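Local coordinates for protein cell division GTPase FtsZ, diverged (Clostridium botulinum C, PDB 3V3T) that is a diverged member of the tubulin/FtsZ family of cytoskeletal proteins, with a Rossmann-like N-terminal fold, at residues A[162-175]-A[229-241]. The protein carries 1 engineered substitution. Sequence-based numbering, arbitrary orientation.
Sequences YLLDNNKREKESDI and AKSLKESIFAEYT
Leu164 and Phe237 form a single beta bridge where strand 160-165 of the Rossmann-like sheet of the tubulin/FtsZ fold meets the chain that leaves helix 224-233. Two backbone bonds flank the bridge: Ala238 N gives to Leu163 O at 2.7 Å, and Asp165 N to Ile236 O at 2.9 Å.

Cationic side chains then tie the loop after the strand to the carbonyls at and just beyond the C-terminal end of helix 224-233, a worked example of how arginine and lysine can hold a helix end. The guanidinium of Arg169 meets Glu234 O end-on, NH1 at 2.8 Å and NH2 at 2.7 Å, with the oxygen close to its plane. NH2 also bonds Lys168 O, and NH1 forms a salt bridge with Glu178 of helix 172-187, so the group's rotation is well fixed. The Lys168 chain, bent at chi2, chi3 and chi4, curls back to place NZ between two carbonyls; Ser235 O is met in its plane on a lone pair, Lys233 O from above. These positive groups would probably offset the partial negative charge at the C-terminal end of the helix.

Apolar contacts join the same two segments through Leu164, Phe237, Ile236 and Ile175. Leu164 CD2 sits over one face of the Phe237 ring in a CH-pi contact, 3.9 Å from the centroid, while Tyr162 CB approaches that ring's edge. Ile236 CG1 stands between its backbone N and carbonyl carbon (chi1 60°), which turns CG2 over the centre of the Arg169 guanidinium, 3.6 Å above the plane, and within 3.9 Å of Ile175 CD1.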
ATOM      1  N   TYR A 162       2.219   2.678  -0.236  1.00 19.88           N
ATOM      2  CA  TYR A 162       1.300   2.517   0.880  1.00 23.55           C
ATOM      3  C   TYR A 162       2.041   1.640   1.872  1.00 22.20           C
ATOM      4  O   TYR A 162       2.142   0.437   1.677  1.00 23.38           O
ATOM      5  CB  TYR A 162      -0.003   1.829   0.447  1.00 21.11           C
ATOM      6  CG  TYR A 162      -0.783   2.526  -0.659  1.00 22.87           C
ATOM      7  CD1 TYR A 162      -1.941   3.239  -0.372  1.00 20.72           C
ATOM      8  CD2 TYR A 162      -0.371   2.455  -1.997  1.00 25.38           C
ATOM      9  CE1 TYR A 162      -2.662   3.870  -1.365  1.00 26.44           C
ATOM     10  CE2 TYR A 162      -1.095   3.095  -3.010  1.00 26.10           C
ATOM     11  CZ  TYR A 162      -2.243   3.794  -2.679  1.00 27.48           C
ATOM     12  OH  TYR A 162      -2.985   4.434  -3.635  1.00 33.58           O
ATOM     13  N   LEU A 163       2.596   2.252   2.914  1.00 17.82           N
ATOM     14  CA  LEU A 163       3.488   1.546   3.820  1.00 19.08           C
ATOM     15  C   LEU A 163       2.732   1.204   5.088  1.00 18.81           C
ATOM     16  O   LEU A 163       2.341   2.109   5.849  1.00 22.44           O
ATOM     17  CB  LEU A 163       4.706   2.422   4.161  1.00 14.26           C
ATOM     18  CG  LEU A 163       5.874   1.699   4.848  1.00 24.37           C
ATOM     19  CD1 LEU A 163       6.286   0.500   3.993  1.00 22.74           C
ATOM     20  CD2 LEU A 163       7.100   2.624   5.089  1.00 18.54           C
ATOM     21  N   LEU A 164       2.541  -0.094   5.310  1.00 21.13           N
ATOM     22  CA  LEU A 164       1.776  -0.607   6.455  1.00 26.18           C
ATOM     23  C   LEU A 164       2.703  -1.127   7.547  1.00 27.19           C
ATOM     24  O   LEU A 164       3.828  -1.557   7.263  1.00 19.93           O
ATOM     25  CB  LEU A 164       0.825  -1.730   6.005  1.00 22.31           C
ATOM     26  CG  LEU A 164      -0.117  -1.413   4.840  1.00 25.69           C
ATOM     27  CD1 LEU A 164      -1.049  -2.580   4.551  1.00 18.28           C
ATOM     28  CD2 LEU A 164      -0.935  -0.163   5.142  1.00 30.71           C
ATOM     29  N   ASP A 165       2.225  -1.111   8.790  1.00 25.50           N
ATOM     30  CA  ASP A 165       3.060  -1.467   9.931  1.00 26.82           C
ATOM     31  C   ASP A 165       2.398  -2.526  10.833  1.00 32.80           C
ATOM     32  O   ASP A 165       1.460  -2.229  11.577  1.00 27.82           O
ATOM     33  CB  ASP A 165       3.383  -0.206  10.739  1.00 31.20           C
ATOM     34  CG  ASP A 165       4.339  -0.465  11.894  1.00 39.16           C
ATOM     35  OD1 ASP A 165       4.634  -1.647  12.195  1.00 40.26           O
ATOM     36  OD2 ASP A 165       4.794   0.528  12.509  1.00 41.88           O
ATOM     37  N   ASN A 166       2.901  -3.758  10.772  1.00 26.29           N
ATOM     38  CA  ASN A 166       2.358  -4.835  11.583  1.00 31.41           C
ATOM     39  C   ASN A 166       2.440  -4.578  13.087  1.00 36.88           C
ATOM     40  O   ASN A 166       1.778  -5.269  13.854  1.00 39.97           O
ATOM     41  CB  ASN A 166       3.050  -6.163  11.280  1.00 28.19           C
ATOM     42  CG  ASN A 166       2.349  -6.957  10.210  1.00 41.66           C
ATOM     43  OD1 ASN A 166       1.197  -6.683   9.858  1.00 44.20           O
ATOM     44  ND2 ASN A 166       3.043  -7.954   9.677  1.00 49.45           N
ATOM     45  N   ASN A 167       3.266  -3.625  13.519  1.00 32.38           N
ATOM     46  CA  ASN A 167       3.302  -3.297  14.948  1.00 41.84           C
ATOM     47  C   ASN A 167       1.970  -2.710  15.415  1.00 40.64           C
ATOM     48  O   ASN A 167       1.688  -2.691  16.600  1.00 44.04           O
ATOM     49  CB  ASN A 167       4.429  -2.305  15.286  1.00 41.51           C
ATOM     50  CG  ASN A 167       5.785  -2.973  15.473  1.00 45.79           C
ATOM     51  OD1 ASN A 167       5.945  -3.883  16.293  1.00 44.09           O
ATOM     52  ND2 ASN A 167       6.784  -2.499  14.721  1.00 39.80           N
ATOM     53  N   LYS A 168       1.157  -2.215  14.487  1.00 36.90           N
ATOM     54  CA  LYS A 168      -0.005  -1.400  14.861  1.00 32.95           C
ATOM     55  C   LYS A 168      -1.251  -2.210  15.214  1.00 41.91           C
ATOM     56  O   LYS A 168      -2.225  -1.652  15.726  1.00 44.77           O
ATOM     57  CB  LYS A 168      -0.338  -0.368  13.775  1.00 31.17           C
ATOM     58  CG  LYS A 168       0.762   0.661  13.490  1.00 33.36           C
ATOM     59  CD  LYS A 168       1.360   1.236  14.770  1.00 36.18           C
ATOM     60  CE  LYS A 168       0.429   2.237  15.437  1.00 29.71           C
ATOM     61  NZ  LYS A 168       0.077   3.329  14.489  1.00 36.20           N
ATOM     62  N   ARG A 169      -1.232  -3.514  14.942  1.00 41.98           N
ATOM     63  CA  ARG A 169      -2.355  -4.389  15.305  1.00 44.17           C
ATOM     64  C   ARG A 169      -1.864  -5.738  15.804  1.00 45.50           C
ATOM     65  O   ARG A 169      -0.766  -6.178  15.460  1.00 52.10           O
ATOM     66  CB  ARG A 169      -3.292  -4.613  14.111  1.00 45.73           C
ATOM     67  CG  ARG A 169      -3.977  -3.360  13.593  1.00 42.96           C
ATOM     68  CD  ARG A 169      -5.157  -2.942  14.473  1.00 41.58           C
ATOM     69  NE  ARG A 169      -5.870  -1.809  13.883  1.00 42.92           N
ATOM     70  CZ  ARG A 169      -5.456  -0.545  13.966  1.00 43.61           C
ATOM     71  NH1 ARG A 169      -6.155   0.431  13.398  1.00 39.32           N
ATOM     72  NH2 ARG A 169      -4.342  -0.252  14.627  1.00 39.03           N
ATOM     73  N   GLU A 170      -2.694  -6.406  16.594  1.00 53.89           N
ATOM     74  CA  GLU A 170      -2.351  -7.720  17.123  1.00 64.20           C
ATOM     75  C   GLU A 170      -2.109  -8.757  16.024  1.00 58.08           C
ATOM     76  O   GLU A 170      -1.057  -9.397  15.992  1.00 57.18           O
ATOM     77  CB  GLU A 170      -3.439  -8.212  18.079  1.00 80.09           C
ATOM     78  CG  GLU A 170      -3.034  -9.427  18.897  1.00 93.18           C
ATOM     79  CD  GLU A 170      -4.200 -10.045  19.655  1.00103.94           C
ATOM     80  OE1 GLU A 170      -3.958 -10.695  20.696  1.00108.04           O
ATOM     81  OE2 GLU A 170      -5.355  -9.888  19.205  1.00104.27           O
ATOM     82  N   LYS A 171      -3.077  -8.933  15.128  1.00 51.00           N
ATOM     83  CA  LYS A 171      -2.939  -9.942  14.082  1.00 45.57           C
ATOM     84  C   LYS A 171      -2.748  -9.327  12.710  1.00 47.05           C
ATOM     85  O   LYS A 171      -3.376  -8.318  12.379  1.00 53.51           O
ATOM     86  CB  LYS A 171      -4.161 -10.867  14.045  1.00 56.43           C
ATOM     87  CG  LYS A 171      -4.512 -11.556  15.359  1.00 56.02           C
ATOM     88  CD  LYS A 171      -5.638 -12.552  15.134  1.00 72.01           C
ATOM     89  CE  LYS A 171      -6.396 -12.870  16.420  1.00 88.84           C
ATOM     90  NZ  LYS A 171      -5.547 -13.532  17.454  1.00 97.44           N
ATOM     91  N   GLU A 172      -1.890  -9.948  11.906  1.00 45.64           N
ATOM     92  CA  GLU A 172      -1.703  -9.530  10.526  1.00 50.51           C
ATOM     93  C   GLU A 172      -3.056  -9.433   9.837  1.00 51.71           C
ATOM     94  O   GLU A 172      -3.307  -8.503   9.056  1.00 51.29           O
ATOM     95  CB  GLU A 172      -0.791 -10.510   9.776  1.00 55.98           C
ATOM     96  CG  GLU A 172       0.457 -10.889  10.562  1.00 70.98           C
ATOM     97  CD  GLU A 172       1.643 -11.227   9.681  1.00 81.95           C
ATOM     98  OE1 GLU A 172       1.601 -10.916   8.472  1.00 84.38           O
ATOM     99  OE2 GLU A 172       2.624 -11.795  10.204  1.00 89.26           O
ATOM    100  N   SER A 173      -3.934 -10.387  10.144  1.00 42.72           N
ATOM    101  CA  SER A 173      -5.255 -10.431   9.526  1.00 46.39           C
ATOM    102  C   SER A 173      -6.048  -9.146   9.802  1.00 45.92           C
ATOM    103  O   SER A 173      -6.910  -8.764   9.016  1.00 52.77           O
ATOM    104  CB  SER A 173      -6.034 -11.684   9.956  1.00 47.85           C
ATOM    105  OG  SER A 173      -6.674 -11.508  11.205  1.00 61.50           O
ATOM    106  N   ASP A 174      -5.742  -8.461  10.898  1.00 41.31           N
ATOM    107  CA  ASP A 174      -6.415  -7.192  11.179  1.00 43.21           C
ATOM    108  C   ASP A 174      -5.841  -6.045  10.353  1.00 41.63           C
ATOM    109  O   ASP A 174      -6.568  -5.130   9.950  1.00 44.44           O
ATOM    110  CB  ASP A 174      -6.361  -6.856  12.666  1.00 43.64           C
ATOM    111  CG  ASP A 174      -7.158  -7.824  13.512  1.00 58.48           C
ATOM    112  OD1 ASP A 174      -8.305  -8.173  13.123  1.00 54.72           O
ATOM    113  OD2 ASP A 174      -6.631  -8.234  14.570  1.00 69.88           O
ATOM    114  N   ILE A 175      -4.539  -6.083  10.102  1.00 39.01           N
ATOM    115  CA  ILE A 175      -3.935  -5.096   9.220  1.00 32.55           C
ATOM    116  C   ILE A 175      -4.557  -5.242   7.839  1.00 31.22           C
ATOM    117  O   ILE A 175      -4.956  -4.263   7.212  1.00 30.13           O
ATOM    118  CB  ILE A 175      -2.431  -5.298   9.106  1.00 32.66           C
ATOM    119  CG1 ILE A 175      -1.765  -5.132  10.478  1.00 36.90           C
ATOM    120  CG2 ILE A 175      -1.837  -4.331   8.051  1.00 27.59           C
ATOM    121  CD1 ILE A 175      -1.717  -3.706  10.970  1.00 36.12           C
ATOM    122  N   ALA A 229      -6.548  12.720  15.534  1.00 38.53           N
ATOM    123  CA  ALA A 229      -5.373  12.370  16.309  1.00 41.22           C
ATOM    124  C   ALA A 229      -5.441  10.904  16.737  1.00 37.39           C
ATOM    125  O   ALA A 229      -4.457  10.179  16.634  1.00 46.18           O
ATOM    126  CB  ALA A 229      -5.242  13.291  17.511  1.00 40.49           C
ATOM    127  N   LYS A 230      -6.604  10.471  17.211  1.00 53.89           N
ATOM    128  CA  LYS A 230      -6.832   9.066  17.530  1.00 39.39           C
ATOM    129  C   LYS A 230      -6.592   8.218  16.280  1.00 39.46           C
ATOM    130  O   LYS A 230      -5.884   7.209  16.310  1.00 35.46           O
ATOM    131  CB  LYS A 230      -8.271   8.889  18.025  1.00 42.18           C
ATOM    132  CG  LYS A 230      -8.670   7.474  18.391  1.00 62.61           C
ATOM    133  CD  LYS A 230     -10.041   7.465  19.059  1.00 72.80           C
ATOM    134  CE  LYS A 230     -10.580   6.055  19.195  1.00 80.97           C
ATOM    135  NZ  LYS A 230      -9.706   5.205  20.051  1.00 86.96           N
ATOM    136  N   SER A 231      -7.173   8.658  15.169  1.00 35.66           N
ATOM    137  CA  SER A 231      -7.037   7.956  13.910  1.00 41.29           C
ATOM    138  C   SER A 231      -5.568   7.771  13.489  1.00 38.73           C
ATOM    139  O   SER A 231      -5.157   6.670  13.099  1.00 38.48           O
ATOM    140  CB  SER A 231      -7.840   8.676  12.828  1.00 42.67           C
ATOM    141  OG  SER A 231      -7.650   8.046  11.580  1.00 59.87           O
ATOM    142  N   LEU A 232      -4.780   8.839  13.567  1.00 35.67           N
ATOM    143  CA  LEU A 232      -3.351   8.743  13.261  1.00 37.32           C
ATOM    144  C   LEU A 232      -2.608   7.842  14.249  1.00 34.97           C
ATOM    145  O   LEU A 232      -1.813   6.990  13.857  1.00 34.14           O
ATOM    146  CB  LEU A 232      -2.696  10.120  13.271  1.00 33.21           C
ATOM    147  CG  LEU A 232      -2.626  10.915  11.983  1.00 40.30           C
ATOM    148  CD1 LEU A 232      -2.109  12.301  12.347  1.00 49.71           C
ATOM    149  CD2 LEU A 232      -1.718  10.215  10.952  1.00 30.79           C
ATOM    150  N   LYS A 233      -2.843   8.038  15.538  1.00 34.60           N
ATOM    151  CA  LYS A 233      -2.166   7.201  16.511  1.00 38.25           C
ATOM    152  C   LYS A 233      -2.429   5.711  16.276  1.00 43.15           C
ATOM    153  O   LYS A 233      -1.520   4.878  16.402  1.00 41.97           O
ATOM    154  CB  LYS A 233      -2.582   7.585  17.912  1.00 49.92           C
ATOM    155  CG  LYS A 233      -1.811   8.776  18.446  1.00 72.30           C
ATOM    156  CD  LYS A 233      -0.328   8.450  18.632  1.00 74.16           C
ATOM    157  CE  LYS A 233       0.454   9.700  19.018  1.00 80.76           C
ATOM    158  NZ  LYS A 233       1.887   9.416  19.275  1.00 83.91           N
ATOM    159  N   GLU A 234      -3.675   5.386  15.939  1.00 42.85           N
ATOM    160  CA  GLU A 234      -4.086   3.998  15.754  1.00 42.23           C
ATOM    161  C   GLU A 234      -3.878   3.515  14.326  1.00 37.62           C
ATOM    162  O   GLU A 234      -4.212   2.373  13.996  1.00 39.98           O
ATOM    163  CB  GLU A 234      -5.554   3.826  16.165  1.00 40.39           C
ATOM    164  CG  GLU A 234      -5.780   4.071  17.664  1.00 45.99           C
ATOM    165  CD  GLU A 234      -7.217   3.852  18.094  1.00 54.66           C
ATOM    166  OE1 GLU A 234      -8.099   3.793  17.216  1.00 56.88           O
ATOM    167  OE2 GLU A 234      -7.464   3.739  19.316  1.00 64.38           O
ATOM    168  N   SER A 235      -3.328   4.380  13.480  1.00 29.21           N
ATOM    169  CA  SER A 235      -3.259   4.095  12.040  1.00 40.08           C
ATOM    170  C   SER A 235      -2.462   2.833  11.698  1.00 38.99           C
ATOM    171  O   SER A 235      -1.408   2.585  12.270  1.00 38.21           O
ATOM    172  CB  SER A 235      -2.681   5.291  11.277  1.00 33.30           C
ATOM    173  OG  SER A 235      -2.682   5.043   9.890  1.00 35.18           O
ATOM    174  N   ILE A 236      -2.971   2.038  10.761  1.00 36.00           N
ATOM    175  CA  ILE A 236      -2.248   0.857  10.319  1.00 32.89           C
ATOM    176  C   ILE A 236      -1.082   1.201   9.394  1.00 32.01           C
ATOM    177  O   ILE A 236      -0.219   0.349   9.132  1.00 29.97           O
ATOM    178  CB  ILE A 236      -3.149  -0.144   9.595  1.00 31.11           C
ATOM    179  CG1 ILE A 236      -3.782   0.504   8.358  1.00 29.18           C
ATOM    180  CG2 ILE A 236      -4.175  -0.693  10.542  1.00 25.80           C
ATOM    181  CD1 ILE A 236      -4.327  -0.494   7.373  1.00 28.81           C
ATOM    182  N   PHE A 237      -1.071   2.433   8.890  1.00 25.06           N
ATOM    183  CA  PHE A 237       0.053   2.941   8.087  1.00 24.58           C
ATOM    184  C   PHE A 237       1.250   3.337   8.934  1.00 23.22           C
ATOM    185  O   PHE A 237       1.089   3.836  10.037  1.00 26.91           O
ATOM    186  CB  PHE A 237      -0.362   4.155   7.262  1.00 25.87           C
ATOM    187  CG  PHE A 237      -1.293   3.823   6.142  1.00 23.09           C
ATOM    188  CD1 PHE A 237      -0.820   3.657   4.858  1.00 18.45           C
ATOM    189  CD2 PHE A 237      -2.647   3.651   6.380  1.00 21.02           C
ATOM    190  CE1 PHE A 237      -1.698   3.333   3.811  1.00 19.35           C
ATOM    191  CE2 PHE A 237      -3.524   3.336   5.334  1.00 20.31           C
ATOM    192  CZ  PHE A 237      -3.041   3.177   4.059  1.00 19.30           C
ATOM    193  N   ALA A 238       2.449   3.106   8.400  1.00 21.54           N
ATOM    194  CA  ALA A 238       3.675   3.470   9.085  1.00 26.53           C
ATOM    195  C   ALA A 238       3.665   4.952   9.441  1.00 28.18           C
ATOM    196  O   ALA A 238       3.325   5.800   8.621  1.00 26.15           O
ATOM    197  CB  ALA A 238       4.867   3.155   8.221  1.00 20.72           C
ATOM    198  N   GLU A 239       4.063   5.260  10.664  1.00 32.03           N
ATOM    199  CA  GLU A 239       4.072   6.636  11.119  1.00 31.28           C
ATOM    200  C   GLU A 239       4.941   7.571  10.265  1.00 31.57           C
ATOM    201  O   GLU A 239       6.077   7.245   9.930  1.00 28.56           O
ATOM    202  CB  GLU A 239       4.539   6.692  12.570  1.00 28.81           C
ATOM    203  CG  GLU A 239       4.682   8.107  13.103  1.00 33.51           C
ATOM    204  CD  GLU A 239       5.112   8.126  14.554  1.00 43.64           C
ATOM    205  OE1 GLU A 239       5.491   7.057  15.072  1.00 49.83           O
ATOM    206  OE2 GLU A 239       5.071   9.206  15.177  1.00 51.00           O
ATOM    207  N   TYR A 240       4.419   8.758   9.963  1.00 28.21           N
ATOM    208  CA  TYR A 240       5.207   9.772   9.269  1.00 32.51           C
ATOM    209  C   TYR A 240       5.436  10.987  10.161  1.00 34.82           C
ATOM    210  O   TYR A 240       4.571  11.355  10.953  1.00 41.20           O
ATOM    211  CB  TYR A 240       4.548  10.179   7.941  1.00 31.04           C
ATOM    212  CG  TYR A 240       3.163  10.787   8.047  1.00 32.22           C
ATOM    213  CD1 TYR A 240       2.994  12.167   8.149  1.00 27.26           C
ATOM    214  CD2 TYR A 240       2.021   9.985   8.012  1.00 25.02           C
ATOM    215  CE1 TYR A 240       1.733  12.734   8.220  1.00 29.31           C
ATOM    216  CE2 TYR A 240       0.748  10.540   8.089  1.00 24.79           C
ATOM    217  CZ  TYR A 240       0.611  11.911   8.188  1.00 31.04           C
ATOM    218  OH  TYR A 240      -0.651  12.470   8.258  1.00 30.68           O
ATOM    219  N   THR A 241       6.605  11.610  10.027  1.00 38.61           N
ATOM    220  CA  THR A 241       6.998  12.698  10.928  1.00 50.89           C
ATOM    221  C   THR A 241       6.944  14.073  10.279  1.00 57.71           C
ATOM    222  O   THR A 241       7.106  15.087  10.959  1.00 60.24           O
ATOM    223  CB  THR A 241       8.410  12.475  11.519  1.00 59.97           C
ATOM    224  OG1 THR A 241       9.296  12.014  10.488  1.00 62.41           O
ATOM    225  CG2 THR A 241       8.369  11.441  12.646  1.00 63.27           C
TER
HETATM  226  O   HOH W   1       4.206   3.214  12.642  1.00 28.23           O
HETATM  227  O   HOH W   2       1.497   4.544  12.969  1.00 41.91           O